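PDB 5D5W: transcription factor SKN7 from Chaetomium thermophilum, which probably acts as a homotrimeric, sequence-specific transcription factor in a two-component pathway responding to osmolarity, and separately in oxidative stress, represented here by its heat-shock-factor-type DNA-binding domain. Local coordinates for residues B[7-21]-B[33-47]. Sequence-based numbering, arbitrary orientation.
Sequences KLYKMLEDPSYHSVV and LENEKFTKTILPKHF
Helix 7-12 and helix 35-46 touch at Met11 and His46, their axes crossing at 131° and 11.2 Å apart at the closest, while farther along Leu33 N donates to Val20 O (2.8 Å) where the backbone just before strand 21-23 meets the end of strand 30-33. At this spacing the long, unbranched Met11 can reach over the imidazole of His46, its CG 3.9 Å from the ring centroid and almost on the normal, a CH-pi contact; a bend at chi3 (69°) carries CE on to Phe38, whose ring edge faces SD in a Met-aromatic contact. At the edge of the same imidazole, His46 NE2 gives a nearly straight hydrogen bond (165°) in its ring plane to Tyr17 OH, 3.1 Å away. Tyrosine suits this place because one residue supplies both a hydroxyl for the histidine and a flat face, over which Ile42 CG2 sits 4.1 Å from the centroid; Asp14 flanks the opposite face. A leucine in place of Tyr17 would probably leave His46 NE2 without this acceptor and Ile42 without its aromatic platform. Lys7 lays its aliphatic CB near Phe47 CZ, while its ammonium pairs with Asp3; Phe47, just past helix 35-46, also packs on a DNA phosphate. In this winged helix-turn-helix domain, Phe38 packs on Val32 of strand 30-33 and meets Phe55 of helix 52-61 edge-to-face.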
loop_
_atom_site.group_PDB
_atom_site.type_symbol
_atom_site.label_atom_id
_atom_site.label_comp_id
_atom_site.label_asym_id
_atom_site.label_seq_id
_atom_site.Cartn_x
_atom_site.Cartn_y
_atom_site.Cartn_z
ATOM N N LYS B 7 8.805 18.521 4.645
ATOM C CA LYS B 7 9.410 17.400 3.932
ATOM C C LYS B 7 8.627 17.018 2.679
ATOM O O LYS B 7 9.208 16.614 1.673
ATOM C CB LYS B 7 9.536 16.188 4.852
ATOM C CG LYS B 7 10.603 16.359 5.924
ATOM C CD LYS B 7 11.349 15.056 6.196
ATOM C CE LYS B 7 10.983 14.426 7.533
ATOM N NZ LYS B 7 11.927 14.871 8.597
ATOM N N LEU B 8 7.310 17.147 2.746
ATOM C CA LEU B 8 6.458 16.888 1.600
ATOM C C LEU B 8 6.776 17.904 0.511
ATOM O O LEU B 8 7.087 17.538 -0.612
ATOM C CB LEU B 8 4.993 16.992 2.017
ATOM C CG LEU B 8 3.930 16.626 0.995
ATOM C CD1 LEU B 8 4.067 15.171 0.590
ATOM C CD2 LEU B 8 2.554 16.890 1.581
ATOM N N TYR B 9 6.727 19.184 0.868
ATOM C CA TYR B 9 7.005 20.263 -0.079
ATOM C C TYR B 9 8.379 20.132 -0.736
ATOM O O TYR B 9 8.503 20.316 -1.943
ATOM C CB TYR B 9 6.909 21.627 0.610
ATOM C CG TYR B 9 6.844 22.782 -0.365
ATOM C CD1 TYR B 9 5.619 23.304 -0.770
ATOM C CD2 TYR B 9 8.011 23.346 -0.896
ATOM C CE1 TYR B 9 5.554 24.359 -1.667
ATOM C CE2 TYR B 9 7.955 24.401 -1.796
ATOM C CZ TYR B 9 6.727 24.905 -2.181
ATOM O OH TYR B 9 6.663 25.960 -3.071
ATOM N N LYS B 10 9.395 19.831 0.071
ATOM C CA LYS B 10 10.784 19.723 -0.396
ATOM C C LYS B 10 10.976 18.536 -1.340
ATOM O O LYS B 10 11.762 18.597 -2.289
ATOM C CB LYS B 10 11.743 19.610 0.799
ATOM C CG LYS B 10 13.184 19.988 0.476
ATOM C CD LYS B 10 13.973 20.436 1.704
ATOM C CE LYS B 10 14.441 19.265 2.558
ATOM N NZ LYS B 10 15.355 19.696 3.661
ATOM N N MET B 11 10.244 17.464 -1.068
ATOM C CA MET B 11 10.201 16.285 -1.927
ATOM C C MET B 11 9.702 16.683 -3.316
ATOM O O MET B 11 10.215 16.233 -4.339
ATOM C CB MET B 11 9.242 15.260 -1.306
ATOM C CG MET B 11 9.491 13.800 -1.628
ATOM S SD MET B 11 8.226 12.801 -0.818
ATOM C CE MET B 11 6.794 13.288 -1.770
ATOM N N LEU B 12 8.690 17.546 -3.332
ATOM C CA LEU B 12 8.080 18.012 -4.565
ATOM C C LEU B 12 8.892 19.132 -5.220
ATOM O O LEU B 12 8.647 19.483 -6.372
ATOM C CB LEU B 12 6.651 18.493 -4.283
ATOM C CG LEU B 12 5.621 17.402 -3.966
ATOM C CD1 LEU B 12 4.436 17.952 -3.189
ATOM C CD2 LEU B 12 5.150 16.743 -5.246
ATOM N N GLU B 13 9.861 19.680 -4.491
ATOM C CA GLU B 13 10.698 20.776 -4.982
ATOM C C GLU B 13 11.858 20.237 -5.833
ATOM O O GLU B 13 12.665 21.011 -6.355
ATOM C CB GLU B 13 11.235 21.586 -3.783
ATOM C CG GLU B 13 11.456 23.076 -4.027
ATOM C CD GLU B 13 11.603 23.885 -2.735
ATOM O OE1 GLU B 13 11.169 25.060 -2.708
ATOM O OE2 GLU B 13 12.152 23.356 -1.743
ATOM N N ASP B 14 11.931 18.914 -5.980
ATOM C CA ASP B 14 13.081 18.249 -6.598
ATOM C C ASP B 14 12.732 17.580 -7.936
ATOM O O ASP B 14 11.941 16.636 -7.969
ATOM C CB ASP B 14 13.638 17.206 -5.631
ATOM C CG ASP B 14 14.935 16.601 -6.115
ATOM O OD1 ASP B 14 15.205 16.648 -7.337
ATOM O OD2 ASP B 14 15.683 16.075 -5.265
ATOM N N PRO B 15 13.343 18.053 -9.045
ATOM C CA PRO B 15 13.028 17.473 -10.358
ATOM C C PRO B 15 13.596 16.069 -10.607
ATOM O O PRO B 15 13.177 15.408 -11.561
ATOM C CB PRO B 15 13.628 18.489 -11.347
ATOM C CG PRO B 15 13.846 19.734 -10.557
ATOM C CD PRO B 15 14.194 19.247 -9.184
ATOM N N SER B 16 14.528 15.614 -9.768
ATOM C CA SER B 16 14.992 14.225 -9.824
ATOM C C SER B 16 13.794 13.289 -9.802
ATOM O O SER B 16 13.742 12.307 -10.548
ATOM C CB SER B 16 15.892 13.887 -8.635
ATOM O OG SER B 16 16.840 14.904 -8.393
ATOM N N TYR B 17 12.824 13.621 -8.953
ATOM C CA TYR B 17 11.653 12.777 -8.748
ATOM C C TYR B 17 10.535 13.020 -9.756
ATOM O O TYR B 17 9.536 12.326 -9.728
ATOM C CB TYR B 17 11.100 12.993 -7.336
ATOM C CG TYR B 17 12.137 12.940 -6.230
ATOM C CD1 TYR B 17 13.222 12.071 -6.299
ATOM C CD2 TYR B 17 12.019 13.742 -5.104
ATOM C CE1 TYR B 17 14.161 12.016 -5.284
ATOM C CE2 TYR B 17 12.952 13.693 -4.086
ATOM C CZ TYR B 17 14.020 12.823 -4.177
ATOM O OH TYR B 17 14.971 12.749 -3.171
ATOM N N HIS B 18 10.700 13.980 -10.656
ATOM C CA HIS B 18 9.579 14.467 -11.449
ATOM C C HIS B 18 8.691 13.351 -12.000
ATOM O O HIS B 18 7.467 13.490 -12.050
ATOM C CB HIS B 18 10.073 15.366 -12.593
ATOM C CG HIS B 18 8.964 15.962 -13.413
ATOM N ND1 HIS B 18 8.289 17.104 -13.037
ATOM C CD2 HIS B 18 8.404 15.565 -14.583
ATOM C CE1 HIS B 18 7.366 17.386 -13.940
ATOM N NE2 HIS B 18 7.412 16.467 -14.887
ATOM N N SER B 19 9.306 12.250 -12.417
ATOM C CA SER B 19 8.581 11.168 -13.093
ATOM C C SER B 19 7.658 10.394 -12.154
ATOM O O SER B 19 6.620 9.887 -12.581
ATOM C CB SER B 19 9.579 10.200 -13.737
ATOM O OG SER B 19 10.499 9.713 -12.769
ATOM N N VAL B 20 8.045 10.323 -10.881
ATOM C CA VAL B 20 7.348 9.503 -9.890
ATOM C C VAL B 20 6.591 10.291 -8.805
ATOM O O VAL B 20 5.625 9.779 -8.246
ATOM C CB VAL B 20 8.316 8.498 -9.227
ATOM C CG1 VAL B 20 9.106 7.751 -10.300
ATOM C CG2 VAL B 20 9.260 9.193 -8.256
ATOM N N VAL B 21 7.035 11.506 -8.490
ATOM C CA VAL B 21 6.284 12.410 -7.612
ATOM C C VAL B 21 6.421 13.845 -8.119
ATOM O O VAL B 21 7.546 14.338 -8.280
ATOM C CB VAL B 21 6.793 12.365 -6.153
ATOM C CG1 VAL B 21 5.990 13.309 -5.261
ATOM C CG2 VAL B 21 6.715 10.959 -5.603
ATOM N N LEU B 33 3.215 8.449 -8.186
ATOM C CA LEU B 33 2.989 7.528 -9.301
ATOM C C LEU B 33 4.238 6.686 -9.497
ATOM O O LEU B 33 5.337 7.218 -9.441
ATOM C CB LEU B 33 2.681 8.336 -10.569
ATOM C CG LEU B 33 2.729 7.645 -11.935
ATOM C CD1 LEU B 33 1.799 6.437 -11.959
ATOM C CD2 LEU B 33 2.379 8.632 -13.045
ATOM N N GLU B 34 4.070 5.384 -9.724
ATOM C CA GLU B 34 5.195 4.435 -9.805
ATOM C C GLU B 34 5.608 4.100 -8.375
ATOM O O GLU B 34 6.712 4.426 -7.919
ATOM C CB GLU B 34 6.376 4.984 -10.638
ATOM C CG GLU B 34 7.384 3.938 -11.110
ATOM C CD GLU B 34 8.486 4.532 -11.983
ATOM O OE1 GLU B 34 9.679 4.389 -11.625
ATOM O OE2 GLU B 34 8.164 5.149 -13.024
ATOM N N ASN B 35 4.685 3.443 -7.678
ATOM C CA ASN B 35 4.852 3.096 -6.276
ATOM C C ASN B 35 6.121 2.292 -5.989
ATOM O O ASN B 35 6.676 2.370 -4.900
ATOM C CB ASN B 35 3.610 2.356 -5.774
ATOM C CG ASN B 35 2.433 3.289 -5.529
ATOM O OD1 ASN B 35 1.511 2.948 -4.792
ATOM N ND2 ASN B 35 2.462 4.472 -6.140
ATOM N N GLU B 36 6.589 1.539 -6.971
ATOM C CA GLU B 36 7.860 0.834 -6.856
ATOM C C GLU B 36 8.956 1.786 -6.399
ATOM O O GLU B 36 9.493 1.634 -5.311
ATOM C CB GLU B 36 8.261 0.221 -8.204
ATOM C CG GLU B 36 7.488 -1.029 -8.585
ATOM C CD GLU B 36 6.063 -0.765 -9.050
ATOM O OE1 GLU B 36 5.126 -1.290 -8.399
ATOM O OE2 GLU B 36 5.882 -0.039 -10.055
ATOM N N LYS B 37 9.267 2.780 -7.231
ATOM C CA LYS B 37 10.427 3.643 -6.997
ATOM C C LYS B 37 10.199 4.669 -5.887
ATOM O O LYS B 37 11.130 4.976 -5.145
ATOM C CB LYS B 37 10.851 4.355 -8.281
ATOM C CG LYS B 37 12.307 4.807 -8.254
ATOM C CD LYS B 37 12.632 5.819 -9.349
ATOM C CE LYS B 37 13.970 6.513 -9.096
ATOM N NZ LYS B 37 14.038 7.895 -9.659
ATOM N N PHE B 38 8.975 5.192 -5.772
ATOM C CA PHE B 38 8.636 6.160 -4.709
ATOM C C PHE B 38 8.708 5.548 -3.314
ATOM O O PHE B 38 9.353 6.083 -2.408
ATOM C CB PHE B 38 7.229 6.739 -4.914
ATOM C CG PHE B 38 6.755 7.557 -3.752
ATOM C CD1 PHE B 38 7.342 8.774 -3.476
ATOM C CD2 PHE B 38 5.758 7.093 -2.907
ATOM C CE1 PHE B 38 6.925 9.532 -2.399
ATOM C CE2 PHE B 38 5.342 7.847 -1.824
ATOM C CZ PHE B 38 5.924 9.069 -1.570
ATOM N N THR B 39 8.015 4.427 -3.156
ATOM C CA THR B 39 7.942 3.718 -1.889
ATOM C C THR B 39 9.318 3.228 -1.467
ATOM O O THR B 39 9.719 3.422 -0.328
ATOM C CB THR B 39 6.976 2.522 -1.987
ATOM O OG1 THR B 39 5.644 3.000 -2.217
ATOM C CG2 THR B 39 6.984 1.701 -0.733
ATOM N N LYS B 40 10.057 2.621 -2.385
ATOM C CA LYS B 40 11.279 1.925 -2.004
ATOM C C LYS B 40 12.494 2.852 -1.964
ATOM O O LYS B 40 13.428 2.595 -1.220
ATOM C CB LYS B 40 11.538 0.741 -2.940
ATOM C CG LYS B 40 10.313 -0.114 -3.256
ATOM C CD LYS B 40 10.049 -1.228 -2.255
ATOM C CE LYS B 40 8.654 -1.821 -2.477
ATOM N NZ LYS B 40 8.601 -3.315 -2.459
ATOM N N THR B 41 12.482 3.931 -2.745
ATOM C CA THR B 41 13.663 4.795 -2.891
ATOM C C THR B 41 13.521 6.167 -2.240
ATOM O O THR B 41 14.436 6.635 -1.571
ATOM C CB THR B 41 13.985 5.031 -4.379
ATOM O OG1 THR B 41 13.986 3.780 -5.078
ATOM C CG2 THR B 41 15.336 5.719 -4.544
ATOM N N ILE B 42 12.375 6.806 -2.450
ATOM C CA ILE B 42 12.157 8.198 -2.040
ATOM C C ILE B 42 11.551 8.310 -0.634
ATOM O O ILE B 42 12.005 9.117 0.189
ATOM C CB ILE B 42 11.269 8.923 -3.066
ATOM C CG1 ILE B 42 11.923 8.846 -4.450
ATOM C CG2 ILE B 42 11.067 10.375 -2.663
ATOM C CD1 ILE B 42 10.980 9.099 -5.601
ATOM N N LEU B 43 10.539 7.498 -0.342
ATOM C CA LEU B 43 9.989 7.485 1.017
ATOM C C LEU B 43 11.082 7.363 2.074
ATOM O O LEU B 43 11.123 8.168 2.993
ATOM C CB LEU B 43 8.949 6.375 1.203
ATOM C CG LEU B 43 7.502 6.743 0.902
ATOM C CD1 LEU B 43 6.601 5.555 1.208
ATOM C CD2 LEU B 43 7.074 7.967 1.704
ATOM N N PRO B 44 11.994 6.384 1.933
ATOM C CA PRO B 44 13.025 6.217 2.961
ATOM C C PRO B 44 14.072 7.328 2.992
ATOM O O PRO B 44 14.756 7.495 4.012
ATOM C CB PRO B 44 13.692 4.881 2.600
ATOM C CG PRO B 44 12.932 4.314 1.451
ATOM C CD PRO B 44 12.182 5.439 0.821
ATOM N N LYS B 45 14.219 8.057 1.887
ATOM C CA LYS B 45 15.122 9.205 1.862
ATOM C C LYS B 45 14.599 10.285 2.800
ATOM O O LYS B 45 15.357 10.840 3.598
ATOM C CB LYS B 45 15.275 9.778 0.447
ATOM C CG LYS B 45 16.319 9.085 -0.415
ATOM C CD LYS B 45 16.324 9.650 -1.830
ATOM C CE LYS B 45 17.069 8.748 -2.802
ATOM N NZ LYS B 45 16.861 9.179 -4.215
ATOM N N HIS B 46 13.298 10.559 2.713
ATOM C CA HIS B 46 12.688 11.670 3.441
ATOM C C HIS B 46 12.041 11.273 4.778
ATOM O O HIS B 46 11.906 12.107 5.663
ATOM C CB HIS B 46 11.678 12.377 2.533
ATOM C CG HIS B 46 12.293 12.949 1.290
ATOM N ND1 HIS B 46 12.493 14.302 1.110
ATOM C CD2 HIS B 46 12.774 12.349 0.176
ATOM C CE1 HIS B 46 13.062 14.510 -0.063
ATOM N NE2 HIS B 46 13.246 13.340 -0.649
ATOM N N PHE B 47 11.670 10.008 4.943
ATOM C CA PHE B 47 10.902 9.585 6.116
ATOM C C PHE B 47 11.532 8.369 6.786
ATOM O O PHE B 47 12.582 7.892 6.354
ATOM C CB PHE B 47 9.451 9.322 5.700
ATOM C CG PHE B 47 8.747 10.549 5.182
ATOM C CD1 PHE B 47 8.282 11.518 6.059
ATOM C CD2 PHE B 47 8.565 10.745 3.826
ATOM C CE1 PHE B 47 7.643 12.656 5.592
ATOM C CE2 PHE B 47 7.930 11.881 3.352
ATOM C CZ PHE B 47 7.467 12.838 4.235
#